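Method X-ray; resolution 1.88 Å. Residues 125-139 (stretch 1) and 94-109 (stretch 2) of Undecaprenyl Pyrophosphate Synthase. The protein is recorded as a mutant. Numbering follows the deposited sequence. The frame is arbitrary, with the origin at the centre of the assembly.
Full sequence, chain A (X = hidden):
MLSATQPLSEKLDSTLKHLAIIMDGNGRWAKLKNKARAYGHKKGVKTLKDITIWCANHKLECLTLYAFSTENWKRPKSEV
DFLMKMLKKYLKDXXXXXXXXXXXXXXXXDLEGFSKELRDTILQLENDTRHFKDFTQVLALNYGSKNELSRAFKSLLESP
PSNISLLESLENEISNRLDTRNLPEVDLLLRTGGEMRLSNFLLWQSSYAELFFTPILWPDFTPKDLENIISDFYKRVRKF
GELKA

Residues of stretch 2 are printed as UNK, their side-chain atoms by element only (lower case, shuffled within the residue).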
ATOM      1  N   LEU A 125       2.964 -24.482  16.451  1.00 49.87           N
ATOM      2  CA  LEU A 125       1.912 -23.700  17.091  1.00 49.85           C
ATOM      3  C   LEU A 125       0.770 -23.593  16.087  1.00 49.52           C
ATOM      4  O   LEU A 125      -0.389 -23.515  16.472  1.00 48.77           O
ATOM      5  CB  LEU A 125       2.413 -22.313  17.492  1.00 49.07           C
ATOM      6  CG  LEU A 125       1.496 -21.441  18.345  1.00 49.83           C
ATOM      7  CD1 LEU A 125       1.149 -22.154  19.633  1.00 50.31           C
ATOM      8  CD2 LEU A 125       2.204 -20.127  18.667  1.00 50.47           C
ATOM      9  N   GLU A 126       1.119 -23.614  14.802  1.00 50.49           N
ATOM     10  CA  GLU A 126       0.127 -23.543  13.727  1.00 51.52           C
ATOM     11  C   GLU A 126      -0.733 -24.801  13.750  1.00 52.24           C
ATOM     12  O   GLU A 126      -1.957 -24.721  13.828  1.00 50.58           O
ATOM     13  CB  GLU A 126       0.815 -23.375  12.372  1.00 51.19           C
ATOM     14  CG  GLU A 126       1.277 -21.925  12.115  1.00 51.64           C
ATOM     15  CD  GLU A 126       1.954 -21.740  10.768  1.00 53.07           C
ATOM     16  OE1 GLU A 126       1.809 -20.639  10.171  1.00 53.12           O
ATOM     17  OE2 GLU A 126       2.642 -22.693  10.308  1.00 52.99           O
ATOM     18  N   ASN A 127      -0.078 -25.956  13.704  1.00 54.41           N
ATOM     19  CA  ASN A 127      -0.762 -27.249  13.759  1.00 56.69           C
ATOM     20  C   ASN A 127      -1.723 -27.245  14.942  1.00 57.61           C
ATOM     21  O   ASN A 127      -2.933 -27.436  14.788  1.00 58.78           O
ATOM     22  CB  ASN A 127       0.256 -28.390  13.965  1.00 57.51           C
ATOM     23  CG  ASN A 127       0.624 -29.120  12.661  1.00 59.03           C
ATOM     24  OD1 ASN A 127       1.436 -28.645  11.865  1.00 59.75           O
ATOM     25  ND2 ASN A 127       0.017 -30.283  12.448  1.00 59.66           N
ATOM     26  N   ASP A 128      -1.171 -26.998  16.123  1.00 57.91           N
ATOM     27  CA  ASP A 128      -1.921 -27.003  17.366  1.00 58.34           C
ATOM     28  C   ASP A 128      -3.125 -26.095  17.496  1.00 59.00           C
ATOM     29  O   ASP A 128      -4.050 -26.381  18.265  1.00 58.63           O
ATOM     30  CB  ASP A 128      -0.966 -26.704  18.512  1.00 58.84           C
ATOM     31  CG  ASP A 128      -0.032 -27.867  18.810  1.00 59.80           C
ATOM     32  OD1 ASP A 128       0.294 -28.652  17.885  1.00 58.63           O
ATOM     33  OD2 ASP A 128       0.386 -27.984  19.982  1.00 61.20           O
ATOM     34  N   THR A 129      -3.118 -24.995  16.753  1.00 58.66           N
ATOM     35  CA  THR A 129      -4.197 -24.030  16.851  1.00 58.30           C
ATOM     36  C   THR A 129      -5.121 -24.001  15.640  1.00 58.68           C
ATOM     37  O   THR A 129      -6.135 -23.318  15.654  1.00 57.59           O
ATOM     38  CB  THR A 129      -3.604 -22.636  17.039  1.00 57.80           C
ATOM     39  OG1 THR A 129      -2.952 -22.249  15.821  1.00 55.32           O
ATOM     40  CG2 THR A 129      -2.570 -22.651  18.160  1.00 56.63           C
ATOM     41  N   ARG A 130      -4.760 -24.745  14.604  1.00 60.66           N
ATOM     42  CA  ARG A 130      -5.524 -24.797  13.354  1.00 63.50           C
ATOM     43  C   ARG A 130      -6.961 -25.176  13.567  1.00 64.44           C
ATOM     44  O   ARG A 130      -7.718 -25.261  12.617  1.00 65.43           O
ATOM     45  CB  ARG A 130      -4.937 -25.827  12.396  1.00 64.48           C
ATOM     46  CG  ARG A 130      -5.169 -27.260  12.870  1.00 67.39           C
ATOM     47  CD  ARG A 130      -5.226 -28.254  11.723  1.00 69.93           C
ATOM     48  NE  ARG A 130      -3.956 -28.369  11.015  1.00 72.62           N
ATOM     49  CZ  ARG A 130      -2.911 -29.068  11.451  1.00 74.37           C
ATOM     50  NH1 ARG A 130      -2.990 -29.723  12.607  1.00 74.97           N
ATOM     51  NH2 ARG A 130      -1.789 -29.116  10.728  1.00 74.73           N
ATOM     52  N   HIS A 131      -7.327 -25.422  14.812  1.00 65.97           N
ATOM     53  CA  HIS A 131      -8.663 -25.842  15.157  1.00 66.99           C
ATOM     54  C   HIS A 131      -9.631 -24.719  15.333  1.00 66.99           C
ATOM     55  O   HIS A 131     -10.828 -24.865  15.064  1.00 67.15           O
ATOM     56  CB  HIS A 131      -8.622 -26.655  16.441  1.00 69.34           C
ATOM     57  CG  HIS A 131      -7.984 -27.993  16.271  1.00 71.53           C
ATOM     58  ND1 HIS A 131      -8.359 -28.867  15.270  1.00 71.95           N
ATOM     59  CD2 HIS A 131      -7.035 -28.630  16.996  1.00 72.77           C
ATOM     60  CE1 HIS A 131      -7.673 -29.989  15.390  1.00 72.90           C
ATOM     61  NE2 HIS A 131      -6.863 -29.872  16.430  1.00 73.64           N
ATOM     62  N   PHE A 132      -9.120 -23.597  15.806  1.00 66.40           N
ATOM     63  CA  PHE A 132      -9.967 -22.449  16.029  1.00 66.42           C
ATOM     64  C   PHE A 132     -10.289 -21.787  14.683  1.00 65.85           C
ATOM     65  O   PHE A 132      -9.395 -21.531  13.876  1.00 66.44           O
ATOM     66  CB  PHE A 132      -9.260 -21.526  17.016  1.00 67.28           C
ATOM     67  CG  PHE A 132      -8.761 -22.246  18.246  1.00 68.63           C
ATOM     68  CD1 PHE A 132      -9.140 -23.573  18.501  1.00 69.44           C
ATOM     69  CD2 PHE A 132      -7.911 -21.617  19.143  1.00 69.11           C
ATOM     70  CE1 PHE A 132      -8.676 -24.260  19.622  1.00 69.18           C
ATOM     71  CE2 PHE A 132      -7.441 -22.293  20.272  1.00 69.82           C
ATOM     72  CZ  PHE A 132      -7.825 -23.619  20.509  1.00 69.52           C
ATOM     73  N   LYS A 133     -11.572 -21.550  14.421  1.00 64.30           N
ATOM     74  CA  LYS A 133     -11.973 -20.956  13.153  1.00 62.05           C
ATOM     75  C   LYS A 133     -12.615 -19.570  13.235  1.00 60.11           C
ATOM     76  O   LYS A 133     -12.761 -18.901  12.219  1.00 59.92           O
ATOM     77  CB  LYS A 133     -12.888 -21.925  12.405  1.00 63.06           C
ATOM     78  CG  LYS A 133     -13.786 -22.751  13.308  1.00 62.75           C
ATOM     79  CD  LYS A 133     -14.303 -23.965  12.550  1.00 63.28           C
ATOM     80  CE  LYS A 133     -15.110 -24.902  13.433  1.00 63.76           C
ATOM     81  NZ  LYS A 133     -14.334 -25.365  14.630  1.00 63.72           N
ATOM     82  N   ASP A 134     -12.960 -19.115  14.433  1.00 56.98           N
ATOM     83  CA  ASP A 134     -13.563 -17.795  14.548  1.00 54.26           C
ATOM     84  C   ASP A 134     -12.576 -16.625  14.407  1.00 52.01           C
ATOM     85  O   ASP A 134     -12.750 -15.785  13.523  1.00 51.64           O
ATOM     86  CB  ASP A 134     -14.328 -17.684  15.861  1.00 55.50           C
ATOM     87  CG  ASP A 134     -15.423 -18.743  15.986  1.00 57.73           C
ATOM     88  OD1 ASP A 134     -16.224 -18.889  15.022  1.00 57.81           O
ATOM     89  OD2 ASP A 134     -15.473 -19.427  17.041  1.00 57.68           O
ATOM     90  N   PHE A 135     -11.539 -16.595  15.246  1.00 48.20           N
ATOM     91  CA  PHE A 135     -10.540 -15.526  15.241  1.00 45.76           C
ATOM     92  C   PHE A 135      -9.142 -16.055  14.969  1.00 43.47           C
ATOM     93  O   PHE A 135      -8.758 -17.097  15.514  1.00 42.41           O
ATOM     94  CB  PHE A 135     -10.556 -14.801  16.606  1.00 46.08           C
ATOM     95  CG  PHE A 135      -9.466 -13.760  16.800  1.00 46.30           C
ATOM     96  CD1 PHE A 135      -9.543 -12.511  16.179  1.00 47.38           C
ATOM     97  CD2 PHE A 135      -8.403 -14.002  17.680  1.00 46.81           C
ATOM     98  CE1 PHE A 135      -8.581 -11.507  16.437  1.00 46.20           C
ATOM     99  CE2 PHE A 135      -7.442 -13.025  17.952  1.00 46.46           C
ATOM    100  CZ  PHE A 135      -7.532 -11.764  17.325  1.00 47.37           C
ATOM    101  N   THR A 136      -8.394 -15.329  14.128  1.00 40.11           N
ATOM    102  CA  THR A 136      -7.022 -15.680  13.801  1.00 37.67           C
ATOM    103  C   THR A 136      -6.071 -14.507  14.078  1.00 37.09           C
ATOM    104  O   THR A 136      -6.395 -13.333  13.808  1.00 34.49           O
ATOM    105  CB  THR A 136      -6.826 -16.027  12.321  1.00 37.86           C
ATOM    106  OG1 THR A 136      -7.617 -17.162  11.952  1.00 35.50           O
ATOM    107  CG2 THR A 136      -5.332 -16.320  12.054  1.00 35.33           C
ATOM    108  N   GLN A 137      -4.908 -14.829  14.627  1.00 33.77           N
ATOM    109  CA  GLN A 137      -3.884 -13.814  14.869  1.00 33.70           C
ATOM    110  C   GLN A 137      -2.768 -14.250  13.946  1.00 33.10           C
ATOM    111  O   GLN A 137      -2.340 -15.402  13.996  1.00 32.56           O
ATOM    112  CB  GLN A 137      -3.370 -13.792  16.318  1.00 33.43           C
ATOM    113  CG  GLN A 137      -2.336 -12.671  16.554  1.00 32.68           C
ATOM    114  CD  GLN A 137      -1.211 -13.043  17.513  1.00 30.23           C
ATOM    115  OE1 GLN A 137      -0.437 -13.978  17.272  1.00 29.75           O
ATOM    116  NE2 GLN A 137      -1.131 -12.315  18.612  1.00 32.18           N
ATOM    117  N   VAL A 138      -2.326 -13.329  13.092  1.00 29.83           N
ATOM    118  CA  VAL A 138      -1.266 -13.584  12.154  1.00 29.67           C
ATOM    119  C   VAL A 138      -0.068 -12.739  12.545  1.00 29.53           C
ATOM    120  O   VAL A 138      -0.223 -11.538  12.813  1.00 29.21           O
ATOM    121  CB  VAL A 138      -1.699 -13.206  10.701  1.00 29.35           C
ATOM    122  CG1 VAL A 138      -0.624 -13.652   9.700  1.00 29.92           C
ATOM    123  CG2 VAL A 138      -3.082 -13.825  10.381  1.00 28.84           C
ATOM    124  N   LEU A 139       1.114 -13.373  12.634  1.00 28.82           N
ATOM    125  CA  LEU A 139       2.322 -12.604  12.927  1.00 29.05           C
ATOM    126  C   LEU A 139       3.203 -12.612  11.687  1.00 28.34           C
ATOM    127  O   LEU A 139       3.513 -13.670  11.093  1.00 27.01           O
ATOM    128  CB  LEU A 139       3.125 -13.140  14.149  1.00 31.44           C
ATOM    129  CG  LEU A 139       2.501 -13.010  15.567  1.00 32.62           C
ATOM    130  CD1 LEU A 139       3.549 -13.483  16.648  1.00 34.33           C
ATOM    131  CD2 LEU A 139       2.051 -11.613  15.853  1.00 32.63           C
ATOM    132  N   UNK A  94       4.004 -18.000  25.390  1.00 67.21           N
ATOM    133  CA  UNK A  94       2.584 -17.749  25.259  1.00 67.86           C
ATOM    134  C   UNK A  94       1.748 -18.775  24.528  1.00 67.83           C
ATOM    135  O   UNK A  94       0.551 -18.569  24.346  1.00 68.18           O
ATOM    136  c   UNK A  94       2.356 -16.364  24.681  1.00 68.82           C
ATOM    137  o   UNK A  94       2.578 -13.210  26.451  1.00 72.06           O
ATOM    138  c   UNK A  94       2.526 -14.020  25.492  1.00 71.31           C
ATOM    139  c   UNK A  94       2.027 -15.397  25.771  1.00 69.97           C
ATOM    140  o   UNK A  94       2.866 -13.750  24.317  1.00 72.68           O
ATOM    141  N   UNK A  95       2.360 -19.887  24.133  1.00 67.99           N
ATOM    142  CA  UNK A  95       1.635 -20.956  23.450  1.00 68.13           C
ATOM    143  C   UNK A  95       0.312 -21.181  24.183  1.00 68.17           C
ATOM    144  O   UNK A  95      -0.736 -21.450  23.585  1.00 67.69           O
ATOM    145  n   UNK A  95       0.599 -27.686  22.387  1.00 71.26           N
ATOM    146  n   UNK A  95       2.090 -25.960  22.672  1.00 71.11           N
ATOM    147  c   UNK A  95       2.463 -22.244  23.478  1.00 68.16           C
ATOM    148  n   UNK A  95       0.106 -25.980  23.842  1.00 71.83           N
ATOM    149  c   UNK A  95       0.925 -26.533  22.959  1.00 71.44           C
ATOM    150  c   UNK A  95       1.699 -23.507  23.095  1.00 69.14           C
ATOM    151  c   UNK A  95       2.594 -24.721  23.271  1.00 70.26           C
ATOM    152  N   UNK A  96       0.384 -21.035  25.498  1.00 68.41           N
ATOM    153  CA  UNK A  96      -0.754 -21.233  26.369  1.00 68.16           C
ATOM    154  C   UNK A  96      -1.875 -20.222  26.204  1.00 67.83           C
ATOM    155  O   UNK A  96      -3.042 -20.546  26.405  1.00 68.07           O
ATOM    156  o   UNK A  96       0.734 -22.247  27.951  1.00 68.66           O
ATOM    157  c   UNK A  96      -0.260 -21.245  27.811  1.00 68.42           C
ATOM    158  N   UNK A  97      -1.540 -18.999  25.830  1.00 67.33           N
ATOM    159  CA  UNK A  97      -2.576 -17.995  25.689  1.00 66.96           C
ATOM    160  C   UNK A  97      -3.401 -18.087  24.399  1.00 65.60           C
ATOM    161  O   UNK A  97      -4.474 -17.489  24.295  1.00 65.13           O
ATOM    162  c   UNK A  97      -0.947 -16.381  24.780  1.00 68.33           C
ATOM    163  o   UNK A  97      -3.047 -15.642  25.632  1.00 69.47           O
ATOM    164  c   UNK A  97      -1.997 -16.599  25.813  1.00 67.92           C
ATOM    165  N   UNK A  98      -2.905 -18.829  23.416  1.00 64.35           N
ATOM    166  CA  UNK A  98      -3.661 -19.005  22.180  1.00 62.72           C
ATOM    167  C   UNK A  98      -4.785 -20.016  22.443  1.00 63.20           C
ATOM    168  O   UNK A  98      -5.908 -19.846  21.985  1.00 63.20           O
ATOM    169  c   UNK A  98      -2.182 -17.714  19.337  1.00 53.51           C
ATOM    170  o   UNK A  98       0.682 -15.493  18.979  1.00 48.21           O
ATOM    171  c   UNK A  98       0.270 -17.226  20.544  1.00 51.62           C
ATOM    172  c   UNK A  98      -1.346 -16.738  18.828  1.00 50.07           C
ATOM    173  c   UNK A  98      -0.573 -18.209  21.064  1.00 53.13           C
ATOM    174  c   UNK A  98      -0.129 -16.497  19.436  1.00 49.80           C
ATOM    175  c   UNK A  98      -1.813 -18.471  20.473  1.00 56.46           C
ATOM    176  c   UNK A  98      -2.757 -19.520  21.054  1.00 59.33           C
ATOM    177  N   UNK A  99      -4.454 -21.067  23.193  1.00 63.73           N
ATOM    178  CA  UNK A  99      -5.410 -22.128  23.540  1.00 63.80           C
ATOM    179  C   UNK A  99      -6.485 -21.601  24.483  1.00 63.58           C
ATOM    180  O   UNK A  99      -7.676 -21.913  24.345  1.00 64.46           O
ATOM    181  c   UNK A  99      -3.461 -24.510  22.431  1.00 64.21           C
ATOM    182  c   UNK A  99      -3.312 -23.677  23.693  1.00 64.56           C
ATOM    183  c   UNK A  99      -2.549 -24.449  24.770  1.00 64.82           C
ATOM    184  c   UNK A  99      -4.681 -23.269  24.242  1.00 63.79           C
ATOM    185  N   UNK A 100      -6.050 -20.807  25.451  1.00 63.03           N
ATOM    186  CA  UNK A 100      -6.949 -20.258  26.443  1.00 63.19           C
ATOM    187  C   UNK A 100      -7.969 -19.239  25.970  1.00 63.54           C
ATOM    188  O   UNK A 100      -8.995 -19.048  26.634  1.00 63.84           O
ATOM    189  c   UNK A 100      -6.149 -19.672  27.592  1.00 63.93           C
ATOM    190  c   UNK A 100      -5.612 -20.742  28.534  1.00 64.56           C
ATOM    191  o   UNK A 100      -5.846 -20.619  29.751  1.00 64.93           O
ATOM    192  o   UNK A 100      -4.962 -21.703  28.062  1.00 64.14           O
ATOM    193  N   UNK A 101      -7.716 -18.579  24.838  1.00 62.48           N
ATOM    194  CA  UNK A 101      -8.676 -17.597  24.348  1.00 60.44           C
ATOM    195  C   UNK A 101      -9.256 -18.005  23.012  1.00 59.00           C
ATOM    196  O   UNK A 101      -9.938 -17.217  22.373  1.00 59.02           O
ATOM    197  o   UNK A 101      -7.938 -14.952  26.207  1.00 62.05           O
ATOM    198  n   UNK A 101      -6.206 -16.306  25.795  1.00 61.33           N
ATOM    199  c   UNK A 101      -8.016 -16.237  24.210  1.00 61.15           C
ATOM    200  c   UNK A 101      -7.380 -15.774  25.492  1.00 60.85           C
ATOM    201  N   UNK A 102      -8.994 -19.234  22.592  1.00 57.47           N
ATOM    202  CA  UNK A 102      -9.504 -19.703  21.307  1.00 56.69           C
ATOM    203  C   UNK A 102      -9.026 -18.763  20.192  1.00 54.95           C
ATOM    204  O   UNK A 102      -9.820 -18.027  19.593  1.00 54.49           O
ATOM    205  o   UNK A 102     -12.807 -21.245  21.903  1.00 62.63           O
ATOM    206  c   UNK A 102     -11.588 -21.010  21.944  1.00 61.02           C
ATOM    207  c   UNK A 102     -11.035 -19.742  21.321  1.00 59.28           C
ATOM    208  n   UNK A 102     -10.704 -21.842  22.512  1.00 60.16           N
ATOM    209  N   UNK A 103      -7.719 -18.806  19.934  1.00 52.09           N
ATOM    210  CA  UNK A 103      -7.076 -17.971  18.931  1.00 49.40           C
ATOM    211  C   UNK A 103      -6.181 -18.796  18.020  1.00 47.12           C
ATOM    212  O   UNK A 103      -5.178 -19.349  18.447  1.00 47.01           O
ATOM    213  c   UNK A 103      -6.213 -16.864  19.602  1.00 49.78           C
ATOM    214  c   UNK A 103      -7.118 -15.928  20.396  1.00 49.49           C
ATOM    215  c   UNK A 103      -5.348 -16.116  18.531  1.00 48.49           C
ATOM    216  c   UNK A 103      -6.447 -14.640  20.867  1.00 49.83           C
ATOM    217  N   UNK A 104      -6.544 -18.880  16.749  1.00 45.73           N
ATOM    218  CA  UNK A 104      -5.730 -19.631  15.800  1.00 44.08           C
ATOM    219  C   UNK A 104      -4.441 -18.865  15.478  1.00 43.13           C
ATOM    220  O   UNK A 104      -4.482 -17.646  15.346  1.00 42.75           O
ATOM    221  c   UNK A 104      -6.114 -22.373  10.380  1.00 48.31           C
ATOM    222  c   UNK A 104      -6.508 -19.859  14.527  1.00 42.83           C
ATOM    223  c   UNK A 104      -5.725 -20.619  13.544  1.00 42.67           C
ATOM    224  c   UNK A 104      -6.557 -21.020  12.379  1.00 43.41           C
ATOM    225  n   UNK A 104      -5.255 -23.128   9.709  1.00 48.23           N
ATOM    226  n   UNK A 104      -7.364 -22.178   9.919  1.00 48.71           N
ATOM    227  n   UNK A 104      -5.722 -21.835  11.528  1.00 45.62           N
ATOM    228  N   UNK A 105      -3.316 -19.576  15.326  1.00 40.69           N
ATOM    229  CA  UNK A 105      -2.056 -18.924  15.041  1.00 39.49           C
ATOM    230  C   UNK A 105      -1.530 -19.112  13.632  1.00 38.74           C
ATOM    231  O   UNK A 105      -1.515 -20.199  13.093  1.00 38.97           O
ATOM    232  c   UNK A 105       0.766 -17.565  15.876  1.00 36.38           C
ATOM    233  c   UNK A 105       1.344 -19.793  15.176  1.00 38.10           C
ATOM    234  c   UNK A 105       2.041 -17.127  15.544  1.00 36.14           C
ATOM    235  c   UNK A 105       0.404 -18.909  15.695  1.00 38.37           C
ATOM    236  c   UNK A 105       2.973 -18.023  15.023  1.00 37.34           C
ATOM    237  c   UNK A 105      -0.984 -19.386  16.032  1.00 39.74           C
ATOM    238  c   UNK A 105       2.628 -19.365  14.836  1.00 37.32           C
ATOM    239  N   UNK A 106      -1.092 -18.027  13.015  1.00 37.24           N
ATOM    240  CA  UNK A 106      -0.535 -18.149  11.686  1.00 37.69           C
ATOM    241  C   UNK A 106       0.657 -17.215  11.537  1.00 34.94           C
ATOM    242  O   UNK A 106       0.632 -16.114  12.051  1.00 37.11           O
ATOM    243  c   UNK A 106      -1.315 -18.310   9.251  1.00 44.83           C
ATOM    244  n   UNK A 106      -4.653 -18.901   6.521  1.00 48.12           N
ATOM    245  c   UNK A 106      -2.645 -18.618   8.499  1.00 47.24           C
ATOM    246  c   UNK A 106      -1.612 -17.821  10.656  1.00 40.47           C
ATOM    247  n   UNK A 106      -2.458 -18.450   7.066  1.00 48.23           N
ATOM    248  c   UNK A 106      -3.419 -18.581   6.156  1.00 49.62           C
ATOM    249  n   UNK A 106      -3.145 -18.360   4.875  1.00 49.51           N
ATOM    250  N   UNK A 107       1.716 -17.702  10.904  1.00 32.78           N
ATOM    251  CA  UNK A 107       2.910 -16.910  10.620  1.00 31.67           C
ATOM    252  C   UNK A 107       2.980 -16.646   9.115  1.00 29.53           C
ATOM    253  O   UNK A 107       2.631 -17.531   8.310  1.00 28.39           O
ATOM    254  c   UNK A 107       4.174 -17.690  11.024  1.00 29.81           C
ATOM    255  N   UNK A 108       3.420 -15.433   8.744  1.00 28.59           N
ATOM    256  CA  UNK A 108       3.633 -15.072   7.358  1.00 26.17           C
ATOM    257  C   UNK A 108       4.990 -14.412   7.293  1.00 25.74           C
ATOM    258  O   UNK A 108       5.478 -13.835   8.265  1.00 26.23           O
ATOM    259  c   UNK A 108       2.439 -12.786   7.503  1.00 23.72           C
ATOM    260  c   UNK A 108       1.166 -14.858   6.860  1.00 25.98           C
ATOM    261  c   UNK A 108       1.335 -11.844   6.927  1.00 25.31           C
ATOM    262  c   UNK A 108       2.508 -14.130   6.781  1.00 25.09           C
ATOM    263  N   UNK A 109       5.637 -14.543   6.154  1.00 25.14           N
ATOM    264  CA  UNK A 109       6.956 -13.990   6.010  1.00 26.38           C
ATOM    265  C   UNK A 109       7.776 -15.096   5.410  1.00 29.76           C
ATOM    266  O   UNK A 109       7.249 -16.180   5.143  1.00 30.01           O
TER
HETATM  267  O   HOH W   1       2.889 -26.072  19.837  1.00 69.52           O
HETATM  268  O   HOH W   2       0.872 -13.316  20.780  1.00 46.30           O
HETATM  269  O   HOH W   3      -3.147 -22.383  12.499  1.00 41.06           O

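Position 94 has three side-chain carbons in a row, the third carrying two oxygens: a carboxylate on a three-carbon chain, E94. It does not reach stretch 1. At 95, three carbons lead to a nitrogen and then to a carbon with two more nitrogens, so this is R95. Its long, extended chain carries NH2 to 2.4 Å from OD2 of D128, a very short salt bridge, and water 1 accepts from its NE while donating weakly to D128 OD2.

Position 96 holds one carbon and one oxygen, S96, small, polar and exposed, pointing away. Position 97 has one carbon bearing an oxygen and a carbon, T97, beyond reach of stretch 1.

At 98, one carbon precedes a six-carbon ring bearing an oxygen: Y98. Its ring offers a face to CD2 of L125, while its OH donates to Q137 OE1 at 2.5 Å. Water 2 donates to the same OH and accepts from Q137 NE2.

Position 99 has four carbons forked at the second, L99; its CA lies 3.9 Å from CE2 of F132. Position 100, two carbons with two oxygens on the second, is D100, a charged group suited to its exposed site. Position 101 ends in one oxygen and one nitrogen on its second carbon, an amide, N101, whose ND2 donates to the backbone O of T97 at 2.6 Å.

The same pattern at 102 gives N102, whose ND2 lies over one face of the F132 ring. Its phi is positive (57°), a conformation asparagine tolerates better than most residues. Position 103 has four carbons forked at the first, with one arm two carbons long: I103. That arm puts CD1 3.5 Å from F135 CE2, at the ring edge.

Position 104 repeats the guanidinium pattern, R104. Fully extended, it runs along the turn from T129 to F132, with the CA of R130 over one guanidinium face; water 3 accepts from its NE and donates to E126 O. Position 105 is one carbon and a bare six-carbon ring, F105, well suited to a buried site: L125 CD2 sits 3.7 Å from the ring centroid, over the face.

At 106 the guanidinium pattern returns, R106; its CB is 4.2 Å from T136 CG2, while its end leads away to a partner elsewhere in the structure. A single carbon at 107 means A107, a small, buried methyl with CB 3.9 Å from E126 OE1. Position 108, again four carbons forked at the first, is I108, its CG2 3.6 Å from V138 CG1. Position 109 has no side chain: G109, whose backbone angles would jam a CB against the preceding carbonyl O.

The contact works through two parallel strands, zipped by backbone bonds from R104 N to F135 O (3.1 Å) through I108 N to L139 O (2.9 Å). The helix of stretch 1 packs L125 onto F105, and its side chains accept hydrogen bonds from strand amides: T129 OG1 from F105 N (2.7 Å), E126 OE1 from A107 N (3.0 Å).

Stretch 2 (94-109) ERSTYLDNNIRFRAIG
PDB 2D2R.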